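Local coordinates for ESAT-6-like protein SAG1039 (Streptococcus agalactiae serogroup V, PDB 3GWK) that is of unknown detailed function but forms a homodimeric four-helix bundle of the WXG100 family, whose ESAT-6-like members are typically exported by type VII secretion systems, at residues 6-9 with 10-14; 16-19 with 20-24; 51-54 with 55-58; 81-84 with 85-88. All coordinates share one frame; numbering follows the deposited sequence. Where two conformers were deposited one is given.

Interaction 1: 6-9 with 10-14; sequences IKLT and PEELR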
ATOM      1  N   ILE A   6     -18.963  19.207  11.515  1.00 15.74           N
ATOM      2  CA  ILE A   6     -17.598  18.709  11.778  1.00 15.58           C
ATOM      3  C   ILE A   6     -17.293  18.831  13.259  1.00 16.24           C
ATOM      4  O   ILE A   6     -17.349  19.966  13.813  1.00 18.33           O
ATOM      5  CB  ILE A   6     -16.536  19.455  10.931  1.00 14.90           C
ATOM      6  CG1 ILE A   6     -16.789  19.183   9.441  1.00 17.70           C
ATOM      7  CG2 ILE A   6     -15.125  19.010  11.360  1.00 16.75           C
ATOM      8  CD1 ILE A   6     -15.919  20.032   8.538  1.00 16.54           C
ATOM      9  N   LYS A   7     -17.000  17.724  13.921  1.00 16.04           N
ATOM     10  CA  LYS A   7     -16.653  17.766  15.336  0.54 17.59           C
ATOM     11  C   LYS A   7     -15.170  17.744  15.614  1.00 19.15           C
ATOM     12  O   LYS A   7     -14.753  18.087  16.707  1.00 24.16           O
ATOM     13  CB  LYS A   7     -17.227  16.581  16.073  0.54 20.40           C
ATOM     14  CG  LYS A   7     -18.322  16.000  15.357  0.54 31.32           C
ATOM     15  CD  LYS A   7     -19.582  16.774  15.304  0.54 49.55           C
ATOM     16  CE  LYS A   7     -20.619  15.919  14.553  0.54 36.03           C
ATOM     17  NZ  LYS A   7     -20.489  14.447  14.903  0.54 50.45           N
ATOM     18  N   LEU A   8     -14.368  17.336  14.641  1.00 17.89           N
ATOM     19  CA  LEU A   8     -12.911  17.336  14.781  1.00 16.47           C
ATOM     20  C   LEU A   8     -12.406  18.779  14.782  1.00 14.74           C
ATOM     21  O   LEU A   8     -12.803  19.580  13.947  1.00 16.67           O
ATOM     22  CB  LEU A   8     -12.190  16.584  13.695  1.00 16.86           C
ATOM     23  CG  LEU A   8     -12.565  15.086  13.646  1.00 19.73           C
ATOM     24  CD1 LEU A   8     -11.801  14.418  12.459  1.00 23.94           C
ATOM     25  CD2 LEU A   8     -12.304  14.398  14.957  1.00 24.14           C
ATOM     26  N   THR A   9     -11.540  19.119  15.720  1.00 16.04           N
ATOM     27  CA  THR A   9     -10.874  20.389  15.744  1.00 15.89           C
ATOM     28  C   THR A   9      -9.846  20.538  14.606  1.00 14.34           C
ATOM     29  O   THR A   9      -9.430  19.537  14.050  1.00 13.17           O
ATOM     30  CB  THR A   9     -10.093  20.590  17.030  1.00 16.04           C
ATOM     31  OG1 THR A   9      -9.019  19.683  17.050  1.00 17.03           O
ATOM     32  CG2 THR A   9     -10.983  20.423  18.276  1.00 19.20           C
ATOM     33  N   PRO A  10      -9.392  21.773  14.297  1.00 12.64           N
ATOM     34  CA  PRO A  10      -8.296  21.875  13.318  1.00 13.30           C
ATOM     35  C   PRO A  10      -7.094  21.017  13.617  1.00 12.11           C
ATOM     36  O   PRO A  10      -6.486  20.381  12.759  1.00 12.60           O
ATOM     37  CB  PRO A  10      -7.966  23.390  13.307  1.00 13.37           C
ATOM     38  CG  PRO A  10      -9.361  24.020  13.622  1.00 14.90           C
ATOM     39  CD  PRO A  10      -9.981  23.096  14.658  1.00 14.93           C
ATOM     40  N   GLU A  11      -6.736  20.971  14.889  1.00 13.09           N
ATOM     41  CA  GLU A  11      -5.582  20.181  15.310  0.53 14.27           C
ATOM     42  C   GLU A  11      -5.804  18.663  15.084  1.00 11.95           C
ATOM     43  O   GLU A  11      -4.907  17.940  14.651  1.00 12.61           O
ATOM     44  CB  GLU A  11      -5.361  20.435  16.816  0.53 15.16           C
ATOM     45  CG  GLU A  11      -4.921  21.837  17.129  0.53 22.28           C
ATOM     46  CD  GLU A  11      -5.938  22.983  16.968  0.53 23.92           C
ATOM     47  OE1 GLU A  11      -5.313  24.055  16.745  0.53 22.30           O
ATOM     48  OE2 GLU A  11      -7.247  22.897  17.063  0.53 16.56           O
ATOM     49  N   GLU A  12      -7.017  18.228  15.387  1.00 14.06           N
ATOM     50  CA  GLU A  12      -7.343  16.846  15.143  1.00 13.15           C
ATOM     51  C   GLU A  12      -7.353  16.523  13.662  1.00 12.84           C
ATOM     52  O   GLU A  12      -6.883  15.475  13.240  1.00 12.75           O
ATOM     53  CB  GLU A  12      -8.670  16.462  15.746  1.00 15.47           C
ATOM     54  CG  GLU A  12      -8.607  16.390  17.286  1.00 18.57           C
ATOM     55  CD  GLU A  12      -9.960  16.140  17.931  1.00 23.54           C
ATOM     56  OE1 GLU A  12     -10.938  16.773  17.491  1.00 20.19           O
ATOM     57  OE2 GLU A  12     -10.005  15.370  18.900  1.00 33.65           O
ATOM     58  N   LEU A  13      -7.908  17.433  12.840  1.00 12.21           N
ATOM     59  CA  LEU A  13      -7.922  17.252  11.413  1.00 12.55           C
ATOM     60  C   LEU A  13      -6.465  17.129  10.883  1.00 10.90           C
ATOM     61  O   LEU A  13      -6.171  16.286  10.064  1.00 11.86           O
ATOM     62  CB  LEU A  13      -8.639  18.406  10.739  1.00 12.15           C
ATOM     63  CG  LEU A  13     -10.140  18.422  10.922  1.00 12.61           C
ATOM     64  CD1 LEU A  13     -10.744  19.778  10.616  1.00 13.41           C
ATOM     65  CD2 LEU A  13     -10.779  17.394  10.094  1.00 15.65           C
ATOM     66  N   ARG A  14      -5.544  17.961  11.383  1.00 11.28           N
ATOM     67  CA  ARG A  14      -4.155  17.930  10.972  1.00 10.87           C
ATOM     68  C   ARG A  14      -3.465  16.644  11.397  1.00 10.90           C
ATOM     69  O   ARG A  14      -2.691  16.053  10.652  1.00 11.11           O
ATOM     70  CB  ARG A  14      -3.440  19.179  11.512  1.00 11.32           C
ATOM     71  CG  ARG A  14      -3.899  20.424  10.769  1.00 10.46           C
ATOM     72  CD  ARG A  14      -3.449  21.673  11.496  1.00 13.06           C
ATOM     73  NE  ARG A  14      -3.908  22.848  10.735  1.00 12.27           N
ATOM     74  CZ  ARG A  14      -4.301  23.974  11.299  1.00 13.18           C
ATOM     75  NH1 ARG A  14      -4.242  24.131  12.599  1.00 14.88           N
ATOM     76  NH2 ARG A  14      -4.783  24.939  10.515  1.00 13.80           N
TER
HETATM   77  O   HOH W   1     -13.292  16.806  18.629  0.88 28.18           O
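The carboxylate of Glu12 turns OE1 back to the backbone of Thr9, and the methyl CD2 of Leu8 lies beside it. Glu12 OE1 accepts from Thr9 N (3.0 Å, N-H...O angle 164°) through its anti lone pair, the one facing away from OE2. A water takes a second place on OE1 at 2.6 Å and also donates to Lys7 O, tying the carboxylate to the loop two residues before Thr9. Leu8 CD2 sits 3.7 Å from Glu12 OE1, the two side chains crossing at about a right angle.

In the other direction Glu12 N donates to Thr9 OG1, also 3.0 Å. Thr9 chi1 of 68° places OG1 between its own N and carbonyl carbon, where it faces that amide. The two reciprocal bonds make a capping box at the start of helix 10-44, with Thr9 as N-cap; Thr9 O begins the helical pattern by accepting from Leu13 N at 2.9 Å.

Beside the box, Leu8 packs on Leu13, its CB 3.9 Å from Leu13 CG and its CD1 against Leu13 CD2. Pro10 and Leu13 continue onto helix 51-95 at Ile85 and Leu78, while Lys7, in the conformer given, reaches away to a salt bridge with Asp46 of the second subunit.

Interaction 2: 16-19 with 20-24; sequences SAQK and YTAGS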
ATOM      1  N   SER A  16      -4.953  13.709  11.839  1.00 12.05           N
ATOM      2  CA  SER A  16      -5.470  12.682  10.947  1.00 11.66           C
ATOM      3  C   SER A  16      -4.834  12.785   9.607  1.00 12.49           C
ATOM      4  O   SER A  16      -4.393  11.773   9.058  1.00 12.54           O
ATOM      5  CB  SER A  16      -6.988  12.773  10.889  1.00 14.32           C
ATOM      6  OG  SER A  16      -7.616  12.398  12.087  1.00 15.46           O
ATOM      7  N   ALA A  17      -4.724  14.011   9.056  1.00 11.52           N
ATOM      8  CA  ALA A  17      -4.135  14.205   7.757  1.00 12.17           C
ATOM      9  C   ALA A  17      -2.764  13.584   7.640  1.00 10.76           C
ATOM     10  O   ALA A  17      -2.409  12.996   6.651  1.00 11.88           O
ATOM     11  CB  ALA A  17      -4.067  15.729   7.428  1.00 12.09           C
ATOM     12  N   GLN A  18      -1.943  13.775   8.660  1.00 11.29           N
ATOM     13  CA  GLN A  18      -0.586  13.277   8.631  1.00 11.20           C
ATOM     14  C   GLN A  18      -0.570  11.748   8.416  1.00 12.19           C
ATOM     15  O   GLN A  18       0.314  11.222   7.730  1.00 11.93           O
ATOM     16  CB  GLN A  18       0.184  13.615   9.912  1.00 12.94           C
ATOM     17  CG  GLN A  18       1.510  12.984  10.069  1.00 14.64           C
ATOM     18  CD  GLN A  18       2.475  13.339   8.991  1.00 19.93           C
ATOM     19  OE1 GLN A  18       2.475  14.407   8.428  1.00 25.43           O
ATOM     20  NE2 GLN A  18       3.330  12.372   8.676  1.00 24.57           N
ATOM     21  N   LYS A  19      -1.519  11.052   9.031  1.00 11.06           N
ATOM     22  CA  LYS A  19      -1.584   9.576   8.887  1.00 11.81           C
ATOM     23  C   LYS A  19      -1.805   9.232   7.401  1.00 12.18           C
ATOM     24  O   LYS A  19      -1.304   8.227   6.893  1.00 12.34           O
ATOM     25  CB  LYS A  19      -2.690   9.014   9.777  1.00 12.93           C
ATOM     26  CG  LYS A  19      -2.503   9.320  11.273  1.00 13.94           C
ATOM     27  CD  LYS A  19      -3.722   8.972  12.124  1.00 13.06           C
ATOM     28  CE  LYS A  19      -3.670   9.789  13.422  1.00 14.04           C
ATOM     29  NZ  LYS A  19      -4.869   9.505  14.288  1.00 14.01           N
ATOM     30  N   TYR A  20      -2.679  10.015   6.723  1.00 10.72           N
ATOM     31  CA  TYR A  20      -2.983   9.723   5.343  1.00 11.45           C
ATOM     32  C   TYR A  20      -1.795  10.004   4.435  1.00 11.48           C
ATOM     33  O   TYR A  20      -1.490   9.194   3.543  1.00 12.69           O
ATOM     34  CB  TYR A  20      -4.214  10.513   4.862  1.00 13.63           C
ATOM     35  CG  TYR A  20      -5.518   9.987   5.415  1.00 13.50           C
ATOM     36  CD1 TYR A  20      -5.991  10.415   6.624  1.00 13.33           C
ATOM     37  CD2 TYR A  20      -6.268   9.076   4.705  1.00 12.49           C
ATOM     38  CE1 TYR A  20      -7.206   9.903   7.163  1.00 13.53           C
ATOM     39  CE2 TYR A  20      -7.484   8.551   5.238  1.00 13.94           C
ATOM     40  CZ  TYR A  20      -7.902   8.978   6.438  1.00 13.40           C
ATOM     41  OH  TYR A  20      -9.059   8.498   6.953  1.00 16.19           O
ATOM     42  N   THR A  21      -1.103  11.112   4.663  1.00 11.71           N
ATOM     43  CA  THR A  21       0.008  11.370   3.772  1.00 13.01           C
ATOM     44  C   THR A  21       1.160  10.341   4.024  1.00 11.47           C
ATOM     45  O   THR A  21       1.818   9.897   3.085  1.00 12.02           O
ATOM     46  CB  THR A  21       0.532  12.806   3.870  1.00 14.33           C
ATOM     47  OG1 THR A  21       1.420  13.062   2.803  1.00 14.99           O
ATOM     48  CG2 THR A  21       1.148  13.178   5.155  1.00 15.39           C
ATOM     49  N   ALA A  22       1.417  10.024   5.303  1.00 11.23           N
ATOM     50  CA  ALA A  22       2.439   9.049   5.568  1.00 12.62           C
ATOM     51  C   ALA A  22       2.064   7.704   4.929  1.00 12.57           C
ATOM     52  O   ALA A  22       2.917   7.018   4.347  1.00 12.75           O
ATOM     53  CB  ALA A  22       2.606   8.862   7.067  1.00 14.36           C
ATOM     54  N   GLY A  23       0.797   7.296   5.020  1.00 12.67           N
ATOM     55  CA  GLY A  23       0.399   6.018   4.401  1.00 13.29           C
ATOM     56  C   GLY A  23       0.495   6.074   2.908  1.00 13.12           C
ATOM     57  O   GLY A  23       0.892   5.101   2.271  1.00 13.51           O
ATOM     58  N   SER A  24       0.135   7.201   2.281  1.00 12.68           N
ATOM     59  CA  SER A  24       0.275   7.362   0.844  1.00 13.29           C
ATOM     60  C   SER A  24       1.721   7.112   0.432  1.00 12.13           C
ATOM     61  O   SER A  24       2.021   6.362  -0.519  1.00 14.00           O
ATOM     62  CB  SER A  24      -0.161   8.760   0.443  1.00 13.81           C
ATOM     63  OG  SER A  24       0.029   8.962  -0.949  1.00 14.98           O
TER
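Gln18 O accepts the shortest hydrogen bond between 16-19 and 20-24, from Ala22 N at 2.9 Å. The same oxygen touches two methyl groups of the next turn: Thr21 CG2 at 3.3 Å and Ala22 CB at 3.4 Å. The amide of Gln18 lies beside these methyls, its side chain crossing that of Thr21 obliquely. Its chain bends at chi2 (60°), which turns the amide toward the following turn, with OE1 3.7 Å from Thr21 CG2 and NE2 3.9 Å from Ala22 CB.

On another side of the helix the Tyr20 ring presents an edge to the preceding turn: CD1 lies 3.2 Å from Ser16 O, which is near the ring plane. That oxygen also accepts from Tyr20 N, a weak bond at 3.4 Å, whereas Ala17 O receives Thr21 N in a straighter helical bond.

These residues belong to the N-terminal half of helix 10-44 in the four-helix bundle. Ala17, Tyr20 and Thr21 pack on helix 51-95 of the same chain, where Glu72 bonds Thr21 OG1; the polar ends of Ser16 and Lys19 reach Glu37, and that of Tyr20 reaches Gln38, all on the second subunit.

Interaction 3: 51-54 with 55-58; sequences DSFE and AQFN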
ATOM      1  N   ASP A  51       3.855 -16.417 -14.541  1.00 23.82           N
ATOM      2  CA  ASP A  51       3.019 -15.623 -15.436  1.00 24.54           C
ATOM      3  C   ASP A  51       1.712 -15.193 -14.810  1.00 26.54           C
ATOM      4  O   ASP A  51       1.225 -14.072 -15.078  1.00 27.63           O
ATOM      5  CB  ASP A  51       2.690 -16.361 -16.770  1.00 29.76           C
ATOM      6  CG  ASP A  51       3.855 -16.408 -17.736  1.00 33.56           C
ATOM      7  OD1 ASP A  51       4.961 -15.960 -17.404  1.00 30.62           O
ATOM      8  OD2 ASP A  51       3.633 -16.917 -18.860  1.00 34.56           O
ATOM      9  N   SER A  52       1.129 -16.019 -13.957  1.00 26.63           N
ATOM     10  CA  SER A  52      -0.122 -15.639 -13.323  1.00 24.41           C
ATOM     11  C   SER A  52       0.102 -14.540 -12.273  1.00 24.01           C
ATOM     12  O   SER A  52      -0.628 -13.567 -12.211  1.00 20.80           O
ATOM     13  CB  SER A  52      -0.795 -16.827 -12.698  1.00 27.05           C
ATOM     14  OG  SER A  52      -2.002 -16.426 -12.074  1.00 34.18           O
ATOM     15  N   PHE A  53       1.120 -14.678 -11.435  1.00 20.58           N
ATOM     16  CA  PHE A  53       1.478 -13.576 -10.523  1.00 19.05           C
ATOM     17  C   PHE A  53       1.812 -12.278 -11.293  1.00 19.90           C
ATOM     18  O   PHE A  53       1.465 -11.192 -10.798  1.00 21.28           O
ATOM     19  CB  PHE A  53       2.716 -13.983  -9.713  1.00 20.37           C
ATOM     20  CG  PHE A  53       2.464 -15.029  -8.617  1.00 18.53           C
ATOM     21  CD1 PHE A  53       1.218 -15.208  -8.048  1.00 19.29           C
ATOM     22  CD2 PHE A  53       3.501 -15.818  -8.183  1.00 18.17           C
ATOM     23  CE1 PHE A  53       1.022 -16.139  -7.000  1.00 20.82           C
ATOM     24  CE2 PHE A  53       3.302 -16.733  -7.141  1.00 19.86           C
ATOM     25  CZ  PHE A  53       2.085 -16.899  -6.585  1.00 20.60           C
ATOM     26  N   GLU A  54       2.490 -12.391 -12.426  1.00 22.61           N
ATOM     27  CA  GLU A  54       2.762 -11.196 -13.228  0.55 22.01           C
ATOM     28  C   GLU A  54       1.466 -10.504 -13.635  1.00 19.37           C
ATOM     29  O   GLU A  54       1.333  -9.281 -13.509  1.00 23.42           O
ATOM     30  CB  GLU A  54       3.633 -11.547 -14.444  0.55 22.18           C
ATOM     31  CG  GLU A  54       3.785 -10.433 -15.500  0.55 18.46           C
ATOM     32  CD  GLU A  54       4.730 -10.788 -16.660  0.55 35.76           C
ATOM     33  OE1 GLU A  54       4.451 -11.737 -17.437  0.55 34.13           O
ATOM     34  OE2 GLU A  54       5.765 -10.100 -16.766  0.55 31.29           O
ATOM     35  N   ALA A  55       0.520 -11.256 -14.172  1.00 23.20           N
ATOM     36  CA  ALA A  55      -0.735 -10.686 -14.617  1.00 24.06           C
ATOM     37  C   ALA A  55      -1.499 -10.079 -13.446  1.00 20.72           C
ATOM     38  O   ALA A  55      -2.048  -8.994 -13.573  1.00 24.58           O
ATOM     39  CB  ALA A  55      -1.553 -11.762 -15.333  1.00 30.07           C
ATOM     40  N   GLN A  56      -1.523 -10.811 -12.305  1.00 22.39           N
ATOM     41  CA  GLN A  56      -2.269 -10.320 -11.122  1.00 23.26           C
ATOM     42  C   GLN A  56      -1.612  -9.031 -10.608  1.00 22.52           C
ATOM     43  O   GLN A  56      -2.310  -8.066 -10.298  1.00 21.96           O
ATOM     44  CB  GLN A  56      -2.372 -11.338  -9.985  1.00 22.58           C
ATOM     45  CG  GLN A  56      -3.089 -12.586 -10.458  1.00 24.11           C
ATOM     46  CD  GLN A  56      -2.944 -13.689  -9.428  1.00 31.10           C
ATOM     47  OE1 GLN A  56      -2.485 -14.802  -9.723  1.00 33.22           O
ATOM     48  NE2 GLN A  56      -3.393 -13.412  -8.242  1.00 29.60           N
ATOM     49  N   PHE A  57      -0.290  -8.993 -10.528  1.00 23.40           N
ATOM     50  CA  PHE A  57       0.407  -7.831 -10.029  1.00 22.64           C
ATOM     51  C   PHE A  57       0.054  -6.652 -10.960  1.00 23.16           C
ATOM     52  O   PHE A  57      -0.247  -5.552 -10.531  1.00 24.85           O
ATOM     53  CB  PHE A  57       1.894  -8.114  -9.984  1.00 22.07           C
ATOM     54  CG  PHE A  57       2.697  -7.019  -9.334  1.00 21.82           C
ATOM     55  CD1 PHE A  57       2.976  -5.841 -10.011  1.00 24.01           C
ATOM     56  CD2 PHE A  57       3.123  -7.142  -8.022  1.00 21.26           C
ATOM     57  CE1 PHE A  57       3.729  -4.866  -9.364  1.00 24.23           C
ATOM     58  CE2 PHE A  57       3.829  -6.146  -7.378  1.00 20.37           C
ATOM     59  CZ  PHE A  57       4.154  -5.018  -8.043  1.00 23.10           C
ATOM     60  N   ASN A  58       0.101  -6.904 -12.252  1.00 22.70           N
ATOM     61  CA  ASN A  58      -0.097  -5.796 -13.216  1.00 24.01           C
ATOM     62  C   ASN A  58      -1.505  -5.319 -13.197  1.00 22.03           C
ATOM     63  O   ASN A  58      -1.767  -4.082 -13.378  1.00 29.37           O
ATOM     64  CB  ASN A  58       0.200  -6.292 -14.652  1.00 27.38           C
ATOM     65  CG  ASN A  58       1.653  -6.487 -14.897  1.00 30.03           C
ATOM     66  OD1 ASN A  58       2.521  -6.094 -14.117  1.00 29.46           O
ATOM     67  ND2 ASN A  58       1.936  -7.134 -15.974  1.00 30.20           N
TER
HETATM   68  O   HOH W   2       4.913  -7.653 -17.121  1.00 56.65           O
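The first two turns of helix 51-95, just after the loop that joins the two long helices of the WXG100 hairpin, hold this contact. Each carbonyl of 51-54 accepts from the amide four residues on, and the bond from Phe57 N to Phe53 O is the shortest of the four at 2.8 Å.

Two side-chain pairs at the same spacing span the turn. Ser52 OG donates to Gln56 OE1 over 2.9 Å, in the carbonyl plane and on a lone pair. Ser52 chi1 of 179° sets OG anti to the backbone N and directs it along the helix, while the Gln56 chain, extended beyond CG, runs alongside Ser52 O, its CG 3.2 Å from that oxygen. Gln56 OE1 also lies 4.1 Å from CD1 of the Phe53 ring; ring and amide planes stand 53° apart.

Further round the helix, Glu54 and Asn58 run side by side in the same direction, with Glu54 CG 3.8 Å from Asn58 ND2. In the conformer of Glu54 given here a water joins their ends: it donates to Glu54 OE2 at 2.6 Å and accepts from Asn58 ND2 at 3.2 Å.

Phe57 CB stays close to Phe53 O, but its ring leads away to Leu31 and Thr35 of helix 10-44 and meets Phe67 of the second subunit; Phe53 packs on Leu70 of that subunit.

Chemically the two links differ: Ser52 and Gln56 share a direct, neutral hydroxyl-to-amide bond next to the Phe53 ring, whereas the carboxylate-to-amide link of Glu54 and Asn58 depends on a water and on one Glu54 conformer.

Interaction 4: 81-84 with 85-88; sequences VADI and IEQT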
ATOM      1  N   VAL A  81      -9.436  22.050   5.073  1.00 10.55           N
ATOM      2  CA  VAL A  81     -10.589  22.241   5.946  1.00 10.80           C
ATOM      3  C   VAL A  81     -10.107  22.769   7.322  1.00 11.17           C
ATOM      4  O   VAL A  81     -10.716  23.685   7.835  1.00 10.89           O
ATOM      5  CB  VAL A  81     -11.418  20.991   6.020  1.00 12.26           C
ATOM      6  CG1 VAL A  81     -12.460  21.067   7.111  1.00 14.52           C
ATOM      7  CG2 VAL A  81     -12.046  20.695   4.694  1.00 14.13           C
ATOM      8  N   ALA A  82      -9.035  22.193   7.859  1.00 11.16           N
ATOM      9  CA  ALA A  82      -8.513  22.649   9.122  1.00 10.64           C
ATOM     10  C   ALA A  82      -8.181  24.150   9.063  1.00 11.00           C
ATOM     11  O   ALA A  82      -8.509  24.917   9.955  1.00 10.59           O
ATOM     12  CB  ALA A  82      -7.270  21.878   9.524  1.00 11.43           C
ATOM     13  N   ASP A  83      -7.521  24.579   7.953  1.00  9.75           N
ATOM     14  CA  ASP A  83      -7.168  25.996   7.844  1.00 10.61           C
ATOM     15  C   ASP A  83      -8.396  26.873   7.787  1.00 10.23           C
ATOM     16  O   ASP A  83      -8.476  27.954   8.385  1.00 10.77           O
ATOM     17  CB  ASP A  83      -6.363  26.248   6.569  1.00 12.79           C
ATOM     18  CG  ASP A  83      -4.894  25.854   6.688  1.00 15.05           C
ATOM     19  OD1 ASP A  83      -4.453  25.615   7.795  1.00 16.59           O
ATOM     20  OD2 ASP A  83      -4.231  25.801   5.658  1.00 16.39           O
ATOM     21  N   ILE A  84      -9.418  26.427   7.049  1.00  9.90           N
ATOM     22  CA  ILE A  84     -10.667  27.236   6.952  1.00 10.46           C
ATOM     23  C   ILE A  84     -11.348  27.335   8.308  1.00  9.93           C
ATOM     24  O   ILE A  84     -11.835  28.426   8.697  1.00 10.15           O
ATOM     25  CB  ILE A  84     -11.613  26.644   5.896  1.00 10.45           C
ATOM     26  CG1 ILE A  84     -11.007  26.804   4.487  1.00 12.29           C
ATOM     27  CG2 ILE A  84     -12.966  27.277   5.963  1.00 13.06           C
ATOM     28  CD1 ILE A  84     -11.607  25.890   3.448  1.00 13.03           C
ATOM     29  N   ILE A  85     -11.399  26.240   9.034  1.00  9.80           N
ATOM     30  CA  ILE A  85     -12.026  26.282  10.348  1.00 10.47           C
ATOM     31  C   ILE A  85     -11.208  27.179  11.298  1.00 11.45           C
ATOM     32  O   ILE A  85     -11.794  28.004  12.035  1.00 10.70           O
ATOM     33  CB  ILE A  85     -12.225  24.889  10.947  1.00 11.48           C
ATOM     34  CG1 ILE A  85     -13.197  24.121  10.067  1.00 13.41           C
ATOM     35  CG2 ILE A  85     -12.686  24.947  12.376  1.00 12.80           C
ATOM     36  CD1 ILE A  85     -13.387  22.647  10.461  1.00 15.77           C
ATOM     37  N   GLU A  86      -9.897  27.028  11.332  1.00 11.44           N
ATOM     38  CA  GLU A  86      -9.080  27.851  12.222  1.00 11.88           C
ATOM     39  C   GLU A  86      -9.266  29.345  11.915  1.00 11.06           C
ATOM     40  O   GLU A  86      -9.408  30.163  12.853  1.00 11.11           O
ATOM     41  CB  GLU A  86      -7.646  27.464  12.033  1.00 12.70           C
ATOM     42  CG  GLU A  86      -6.694  28.205  12.912  1.00 15.29           C
ATOM     43  CD  GLU A  86      -5.347  27.474  12.839  1.00 21.86           C
ATOM     44  OE1 GLU A  86      -4.798  27.544  11.766  1.00 18.84           O
ATOM     45  OE2 GLU A  86      -5.038  26.639  13.749  1.00 33.19           O
ATOM     46  N   GLN A  87      -9.379  29.719  10.658  1.00  9.98           N
ATOM     47  CA  GLN A  87      -9.597  31.122  10.297  1.00 10.55           C
ATOM     48  C   GLN A  87     -10.977  31.615  10.714  1.00 10.08           C
ATOM     49  O   GLN A  87     -11.158  32.772  11.043  1.00 10.96           O
ATOM     50  CB  GLN A  87      -9.412  31.315   8.804  1.00 12.30           C
ATOM     51  CG  GLN A  87      -9.428  32.731   8.375  1.00 14.19           C
ATOM     52  CD  GLN A  87      -8.292  33.545   8.998  1.00 15.80           C
ATOM     53  OE1 GLN A  87      -7.118  33.199   8.861  1.00 19.23           O
ATOM     54  NE2 GLN A  87      -8.648  34.616   9.734  1.00 16.69           N
ATOM     55  N   THR A  88     -11.938  30.697  10.708  1.00 10.25           N
ATOM     56  CA  THR A  88     -13.291  31.000  11.168  1.00 10.78           C
ATOM     57  C   THR A  88     -13.260  31.377  12.650  1.00 10.88           C
ATOM     58  O   THR A  88     -13.877  32.347  13.082  1.00 11.69           O
ATOM     59  CB  THR A  88     -14.237  29.833  10.946  1.00 12.08           C
ATOM     60  OG1 THR A  88     -14.226  29.473   9.559  1.00 11.97           O
ATOM     61  CG2 THR A  88     -15.662  30.222  11.330  1.00 12.75           C
TER
HETATM   62  O   HOH W   3      -5.958  29.135   9.087  1.00 21.65           O
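Both 81-84 and 85-88 are regular helix, one unbroken piece of helix 51-95, with amides 85 to 88 each bonded to the carbonyl four residues earlier. The last carbonyl carries an extra load: Ile84 O accepts from Thr88 N at 3.0 Å and from Thr88 OG1 at 2.7 Å, and the two donors come from opposite faces of its plane. Thr88 chi1 of -56° puts OG1 beside its own backbone N, which lets the hydroxyl turn back to that oxygen.

Val81 and Ile85 supply the apolar touch. Ile85 CD1 lies 3.8 Å from Val81 CG1, and its CG1 comes within 3.4 Å of Val81 O.

Along a different side, the carboxylates of Asp83 and Glu86 approach to 4.4 Å between OD1 and OE1. Arg14 of helix 10-44 forms salt bridges with both, which probably offsets their repulsion. A water adds a further link, donating to Asp83 O at 2.9 Å and weakly to Glu86 OE1.

Val81 meets Ile6, and Ala82 and Ile85 are buried against Leu13 of the neighbouring helix with Asp83 and Glu86 at the margin, an arrangement of the kind found in an antiparallel helical hairpin such as the WXG100 fold.

How the interactions relate
Along the chain the four contacts follow in series: interaction 1 at the loop-to-helix junction that opens helix 10-44, interaction 2 further along it, the last two on helix 51-95. Because the helices run antiparallel, interaction 4, near the end of the second, comes back beside interaction 1: their centres lie about 9 Å apart, and they touch through salt bridges and apolar packing between the two helices. Interaction 2 lies about 14 Å from interaction 1, centre to centre, closer to the middle of the rod. Interaction 3 is at the far end, about 45 Å from interaction 4 between centres although both share one helix. Interactions 1, 2 and 3 touch the second subunit, so dimer contacts extend along much of the hairpin.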